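Local coordinates for protein pre-crRNA processing endonuclease (Streptococcus pyogenes serotype M1, PDB 3VZH) that probably cleaves precursor CRISPR RNA as a Cas5-family endoribonuclease, helping to supply the guide RNAs of an adaptive immune system against mobile genetic elements, at residues A[36-41]-A[172-177]; A[58-63]-A[100-105]. All blocks are in the same frame, centred on the assembly; numbering follows the deposited sequence.

In the fold
Both contacts reach the same antiparallel sheet, within the region of the chain that belongs to the Cas5 family, and their centres lie about 14 Å apart. Along the chain the order is 36-41, 58-63, 100-105, 172-177, which nests contact 2 inside the loop closed by contact 1. Contact 1 seats the start of helix 39-49 against strand 173-178, whereas contact 2 pairs strand 55-64, which follows that helix, with strand 95-105. Arg39 joins them directly: its NH2 lies 2.8 Å from Val59 O, a probable hydrogen bond. Helix 39-49 thus packs against strands of one antiparallel sheet, consistent with the RRM-like fold of this RNA-processing family.

Contact 1: A[36-41]-A[172-177]; sequences VPTRQA and IMFHSF
With CG anti to the backbone N and a turn about the CB-CG bond (chi2 76°), Gln40 sends its amide along strand 173-178, where OE1 accepts a nearly straight bond from Phe177 N at 3.0 Å. This is the first turn of helix 39-49 docked on a beta bulge, since His175 and Ser176 both face Tyr190 of strand 188-197. Thr38 is the N-cap: its OG1 accepts from Ala41 N at 3.1 Å. The amide just before it, Gln40 N, crosses the contact and donates to His175 O, almost in line with the C=O (179°). Water 1 bridges Arg39 N and Phe174 O.

Arg39 and His175 run side by side in the same direction. Arg39 CB lies over one face of the imidazole, and NH1 comes obliquely to within 3.6 Å of CE1, with guanidinium and ring planes 56° apart. Arg39 NH2 is bound by Val59 O, while His175 NE2 meets Lys204 O and ND1 pairs with Ser176 OG at 2.6 Å in the ring plane, which fixes the ring's rotation.

Gln40 CB packs on Phe174 CE1 at 3.6 Å, and Thr38 CG2 reaches that ring's edge. At the other end Met173 bends at its thioether, placing CE 3.7 Å from Val36 O, a buried carbonyl oxygen without a polar partner.

Contact 2: A[58-63]-A[100-105]; sequences IVTEVK and KFHFVW
Strands 58-63 and 100-105 run antiparallel, their axes 4.7 Å apart at closest approach and their directions 157° apart. They are neighbours in the main sheet of this Cas5 protein, and a classic beta bulge interrupts their pairing where Thr60 and Glu61 both face Lys100. Ile58 and His102 form a hydrogen-bonded pair, with Ile58 N to His102 O at 2.8 Å and His102 N to Ile58 O; Val59 and Phe101 follow as a non-hydrogen-bonded pair. At the bulge Lys100 O takes Thr60 N at 2.9 Å and, weakly, Glu61 N, while Lys100 N gives a straight bond to Glu61 O (175° at the hydrogen).

On the face shared with Ile58, the His102 ring meets two side chains of strand 58-63. CG sits between its own backbone N and carbonyl carbon (chi1 65°), which brings the ring back over that strand. Ile58 CB meets one imidazole face in a CH-pi contact, 3.9 Å from the centroid and offset toward the rim, as the two side chains cross at a slant. Thr60 CG2 approaches the ring edge near its plane, 3.5 Å from CE1, and the two side chains stand at about a right angle. Ile58 CG1 continues the apolar patch to Val104 CG2.

On the other face, Val59 CG2 touches Phe101 CB, and the Phe101 ring leads away to Met125 and Ile129 of helix 118-130. Back on the face of His102 and Ile58, the extended Lys100 chain slants across Thr60, with CG 3.6 Å from OG1. Glu61 turns its carboxylate to Tyr156 OH and Thr202 OG1. Thr60 OG1 gathers two waters: water 4 leads to Lys100 NZ, and water 3 lies in the imidazole plane, 2.8 Å from His102 ND1.

Contact 1: A[36-41]-A[172-177]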
loop_
_atom_site.group_PDB
_atom_site.type_symbol
_atom_site.label_atom_id
_atom_site.label_comp_id
_atom_site.label_asym_id
_atom_site.label_seq_id
_atom_site.Cartn_x
_atom_site.Cartn_y
_atom_site.Cartn_z
ATOM N N VAL A 36 7.569 2.552 8.308
ATOM C CA VAL A 36 6.299 1.949 7.926
ATOM C C VAL A 36 6.210 2.051 6.384
ATOM O O VAL A 36 6.994 2.756 5.753
ATOM C CB VAL A 36 5.079 2.651 8.601
ATOM C CG1 VAL A 36 5.176 2.597 10.140
ATOM C CG2 VAL A 36 5.030 4.090 8.179
ATOM N N PRO A 37 5.233 1.349 5.763
ATOM C CA PRO A 37 5.178 1.466 4.289
ATOM C C PRO A 37 4.819 2.860 3.747
ATOM O O PRO A 37 4.181 3.649 4.440
ATOM C CB PRO A 37 4.134 0.422 3.859
ATOM C CG PRO A 37 3.702 -0.310 5.128
ATOM C CD PRO A 37 4.148 0.517 6.316
ATOM N N THR A 38 5.327 3.219 2.573
ATOM C CA THR A 38 4.822 4.409 1.873
ATOM C C THR A 38 3.510 4.020 1.105
ATOM O O THR A 38 3.262 2.791 0.792
ATOM C CB THR A 38 5.842 4.914 0.849
ATOM O OG1 THR A 38 6.112 3.836 -0.033
ATOM C CG2 THR A 38 7.136 5.403 1.565
ATOM N N ARG A 39 2.670 5.014 0.785
ATOM C CA ARG A 39 1.486 4.757 -0.029
ATOM C C ARG A 39 1.883 4.106 -1.343
ATOM O O ARG A 39 1.249 3.113 -1.806
ATOM C CB ARG A 39 0.643 5.983 -0.276
ATOM C CG ARG A 39 -0.790 5.524 -0.586
ATOM C CD ARG A 39 -1.518 6.414 -1.563
ATOM N NE ARG A 39 -2.926 6.350 -1.255
ATOM C CZ ARG A 39 -3.836 7.121 -1.806
ATOM N NH1 ARG A 39 -3.469 7.992 -2.741
ATOM N NH2 ARG A 39 -5.099 7.010 -1.416
ATOM N N GLN A 40 2.938 4.665 -1.926
ATOM C CA GLN A 40 3.512 4.059 -3.186
ATOM C C GLN A 40 3.802 2.536 -3.067
ATOM O O GLN A 40 3.421 1.760 -3.946
ATOM C CB GLN A 40 4.741 4.779 -3.701
ATOM C CG GLN A 40 5.106 4.446 -5.177
ATOM C CD GLN A 40 4.175 5.159 -6.188
ATOM O OE1 GLN A 40 4.516 6.228 -6.752
ATOM N NE2 GLN A 40 2.990 4.560 -6.447
ATOM N N ALA A 41 4.461 2.073 -2.001
ATOM C CA ALA A 41 4.793 0.677 -1.899
ATOM C C ALA A 41 3.482 -0.098 -1.740
ATOM O O ALA A 41 3.367 -1.233 -2.265
ATOM C CB ALA A 41 5.603 0.415 -0.648
ATOM N N ILE A 172 7.840 13.753 7.736
ATOM C CA ILE A 172 7.490 13.805 6.344
ATOM C C ILE A 172 7.944 12.539 5.622
ATOM O O ILE A 172 9.107 12.137 5.713
ATOM C CB ILE A 172 8.229 14.988 5.674
ATOM C CG1 ILE A 172 7.925 16.292 6.409
ATOM C CG2 ILE A 172 7.724 15.148 4.250
ATOM C CD1 ILE A 172 6.452 16.698 6.393
ATOM N N MET A 173 7.040 11.887 4.908
ATOM C CA MET A 173 7.345 10.643 4.173
ATOM C C MET A 173 6.997 10.838 2.723
ATOM O O MET A 173 5.972 11.488 2.391
ATOM C CB MET A 173 6.462 9.493 4.726
ATOM C CG MET A 173 7.035 8.978 6.039
ATOM S SD MET A 173 6.209 7.461 6.652
ATOM C CE MET A 173 6.835 6.427 5.317
ATOM N N PHE A 174 7.799 10.272 1.837
ATOM C CA PHE A 174 7.358 10.065 0.455
ATOM C C PHE A 174 5.950 9.454 0.431
ATOM O O PHE A 174 5.641 8.512 1.188
ATOM C CB PHE A 174 8.362 9.193 -0.281
ATOM C CG PHE A 174 7.998 8.915 -1.696
ATOM C CD1 PHE A 174 7.639 7.629 -2.072
ATOM C CD2 PHE A 174 7.999 9.921 -2.658
ATOM C CE1 PHE A 174 7.269 7.348 -3.399
ATOM C CE2 PHE A 174 7.661 9.648 -3.996
ATOM C CZ PHE A 174 7.292 8.345 -4.364
ATOM N N HIS A 175 5.071 10.031 -0.407
ATOM C CA HIS A 175 3.706 9.547 -0.571
ATOM C C HIS A 175 3.639 8.795 -1.886
ATOM O O HIS A 175 3.429 7.590 -1.890
ATOM C CB HIS A 175 2.773 10.745 -0.644
ATOM C CG HIS A 175 1.300 10.412 -0.798
ATOM N ND1 HIS A 175 0.727 10.168 -1.999
ATOM C CD2 HIS A 175 0.262 10.375 0.155
ATOM C CE1 HIS A 175 -0.612 9.958 -1.811
ATOM N NE2 HIS A 175 -0.882 10.123 -0.502
ATOM N N SER A 176 3.822 9.494 -3.008
ATOM C CA SER A 176 3.776 8.849 -4.324
ATOM C C SER A 176 4.217 9.794 -5.406
ATOM O O SER A 176 4.397 10.988 -5.158
ATOM C CB SER A 176 2.366 8.316 -4.640
ATOM O OG SER A 176 1.355 9.270 -4.373
ATOM N N PHE A 177 4.481 9.243 -6.591
ATOM C CA PHE A 177 4.650 10.042 -7.782
ATOM C C PHE A 177 3.359 10.273 -8.557
ATOM O O PHE A 177 2.441 9.427 -8.495
ATOM C CB PHE A 177 5.589 9.334 -8.754
ATOM C CG PHE A 177 7.000 9.282 -8.311
ATOM C CD1 PHE A 177 7.780 10.438 -8.302
ATOM C CD2 PHE A 177 7.584 8.063 -7.989
ATOM C CE1 PHE A 177 9.106 10.394 -7.920
ATOM C CE2 PHE A 177 8.916 7.999 -7.630
ATOM C CZ PHE A 177 9.675 9.171 -7.592
HETATM O O HOH W 1 3.380 7.511 2.291
HETATM O O HOH W 2 -1.126 7.564 -4.532
#

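Contact 2: A[58-63]-A[100-105]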
loop_
_atom_site.group_PDB
_atom_site.type_symbol
_atom_site.label_atom_id
_atom_site.label_comp_id
_atom_site.label_asym_id
_atom_site.label_seq_id
_atom_site.Cartn_x
_atom_site.Cartn_y
_atom_site.Cartn_z
ATOM N N ILE A 58 -6.974 2.154 -5.151
ATOM C CA ILE A 58 -6.866 3.292 -4.225
ATOM C C ILE A 58 -6.669 2.740 -2.845
ATOM O O ILE A 58 -7.646 2.207 -2.224
ATOM C CB ILE A 58 -8.150 4.145 -4.210
ATOM C CG1 ILE A 58 -8.549 4.700 -5.626
ATOM C CG2 ILE A 58 -7.981 5.334 -3.249
ATOM C CD1 ILE A 58 -7.413 5.378 -6.382
ATOM N N VAL A 59 -5.464 2.879 -2.324
ATOM C CA VAL A 59 -5.183 2.359 -0.961
ATOM C C VAL A 59 -5.616 3.439 0.027
ATOM O O VAL A 59 -5.125 4.583 -0.049
ATOM C CB VAL A 59 -3.684 2.001 -0.727
ATOM C CG1 VAL A 59 -3.457 1.670 0.766
ATOM C CG2 VAL A 59 -3.315 0.739 -1.584
ATOM N N THR A 60 -6.502 3.107 0.953
ATOM C CA THR A 60 -7.022 4.205 1.808
ATOM C C THR A 60 -6.497 4.160 3.241
ATOM O O THR A 60 -6.484 5.198 3.957
ATOM C CB THR A 60 -8.551 4.243 1.869
ATOM O OG1 THR A 60 -9.051 3.003 2.392
ATOM C CG2 THR A 60 -9.111 4.554 0.474
ATOM N N GLU A 61 -6.084 2.981 3.688
ATOM C CA GLU A 61 -5.727 2.804 5.098
ATOM C C GLU A 61 -4.786 1.617 5.249
ATOM O O GLU A 61 -4.911 0.609 4.475
ATOM C CB GLU A 61 -6.952 2.637 5.961
ATOM C CG GLU A 61 -6.656 2.945 7.419
ATOM C CD GLU A 61 -7.943 2.981 8.218
ATOM O OE1 GLU A 61 -8.482 1.931 8.523
ATOM O OE2 GLU A 61 -8.410 4.090 8.537
ATOM N N VAL A 62 -3.818 1.718 6.157
ATOM C CA VAL A 62 -3.019 0.510 6.554
ATOM C C VAL A 62 -2.895 0.391 8.047
ATOM O O VAL A 62 -2.879 1.427 8.748
ATOM C CB VAL A 62 -1.609 0.522 5.900
ATOM C CG1 VAL A 62 -0.734 1.769 6.316
ATOM C CG2 VAL A 62 -0.837 -0.791 6.228
ATOM N N LYS A 63 -2.914 -0.852 8.562
ATOM C CA LYS A 63 -2.712 -1.100 9.977
ATOM C C LYS A 63 -1.379 -1.809 10.135
ATOM O O LYS A 63 -1.132 -2.880 9.498
ATOM C CB LYS A 63 -3.838 -1.900 10.690
ATOM C CG LYS A 63 -5.217 -1.272 10.470
ATOM C CD LYS A 63 -6.336 -2.063 11.132
ATOM C CE LYS A 63 -6.244 -2.082 12.570
ATOM N NZ LYS A 63 -7.668 -2.276 13.058
ATOM N N LYS A 100 -6.462 -1.723 3.586
ATOM C CA LYS A 100 -7.851 -1.449 3.129
ATOM C C LYS A 100 -7.736 -0.673 1.823
ATOM O O LYS A 100 -7.009 0.323 1.763
ATOM C CB LYS A 100 -8.551 -0.626 4.192
ATOM C CG LYS A 100 -9.963 -0.216 3.786
ATOM C CD LYS A 100 -10.594 0.665 4.904
ATOM C CE LYS A 100 -12.032 1.063 4.504
ATOM N NZ LYS A 100 -12.596 2.058 5.497
ATOM N N PHE A 101 -8.428 -1.136 0.770
ATOM C CA PHE A 101 -8.303 -0.457 -0.495
ATOM C C PHE A 101 -9.587 -0.660 -1.309
ATOM O O PHE A 101 -10.399 -1.524 -0.945
ATOM C CB PHE A 101 -7.097 -0.915 -1.243
ATOM C CG PHE A 101 -7.163 -2.352 -1.768
ATOM C CD1 PHE A 101 -7.457 -2.607 -3.134
ATOM C CD2 PHE A 101 -6.845 -3.389 -0.935
ATOM C CE1 PHE A 101 -7.477 -3.961 -3.611
ATOM C CE2 PHE A 101 -6.876 -4.717 -1.399
ATOM C CZ PHE A 101 -7.149 -4.986 -2.730
ATOM N N HIS A 102 -9.739 0.086 -2.403
ATOM C CA HIS A 102 -10.897 -0.139 -3.300
ATOM C C HIS A 102 -10.434 0.256 -4.631
ATOM O O HIS A 102 -9.261 0.617 -4.765
ATOM C CB HIS A 102 -12.104 0.666 -2.809
ATOM C CG HIS A 102 -11.896 2.165 -2.879
ATOM N ND1 HIS A 102 -11.449 2.885 -1.834
ATOM C CD2 HIS A 102 -12.158 3.090 -3.950
ATOM C CE1 HIS A 102 -11.384 4.213 -2.196
ATOM N NE2 HIS A 102 -11.846 4.332 -3.498
ATOM N N PHE A 103 -11.290 0.128 -5.616
ATOM C CA PHE A 103 -10.886 0.657 -6.913
ATOM C C PHE A 103 -11.960 1.538 -7.531
ATOM O O PHE A 103 -13.129 1.459 -7.157
ATOM C CB PHE A 103 -10.446 -0.441 -7.884
ATOM C CG PHE A 103 -11.491 -1.484 -8.210
ATOM C CD1 PHE A 103 -11.415 -2.753 -7.575
ATOM C CD2 PHE A 103 -12.483 -1.243 -9.158
ATOM C CE1 PHE A 103 -12.351 -3.732 -7.873
ATOM C CE2 PHE A 103 -13.394 -2.237 -9.485
ATOM C CZ PHE A 103 -13.330 -3.477 -8.830
ATOM N N VAL A 104 -11.529 2.375 -8.459
ATOM C CA VAL A 104 -12.421 3.275 -9.232
ATOM C C VAL A 104 -12.039 3.143 -10.726
ATOM O O VAL A 104 -10.969 2.594 -11.036
ATOM C CB VAL A 104 -12.205 4.772 -8.791
ATOM C CG1 VAL A 104 -12.504 4.933 -7.302
ATOM C CG2 VAL A 104 -10.811 5.232 -9.169
ATOM N N TRP A 105 -12.886 3.613 -11.658
ATOM C CA TRP A 105 -12.483 3.461 -13.092
ATOM C C TRP A 105 -11.375 4.407 -13.343
ATOM O O TRP A 105 -11.298 5.547 -12.750
ATOM C CB TRP A 105 -13.715 3.696 -14.054
ATOM C CG TRP A 105 -14.872 2.728 -13.771
ATOM C CD1 TRP A 105 -16.242 3.043 -13.586
ATOM C CD2 TRP A 105 -14.795 1.266 -13.596
ATOM N NE1 TRP A 105 -16.966 1.909 -13.328
ATOM C CE2 TRP A 105 -16.174 0.806 -13.328
ATOM C CE3 TRP A 105 -13.757 0.317 -13.642
ATOM C CZ2 TRP A 105 -16.469 -0.548 -13.105
ATOM C CZ3 TRP A 105 -14.067 -1.023 -13.506
ATOM C CH2 TRP A 105 -15.390 -1.442 -13.128
HETATM O O HOH W 3 -10.684 1.658 0.560
HETATM O O HOH W 4 -10.589 4.158 4.486
#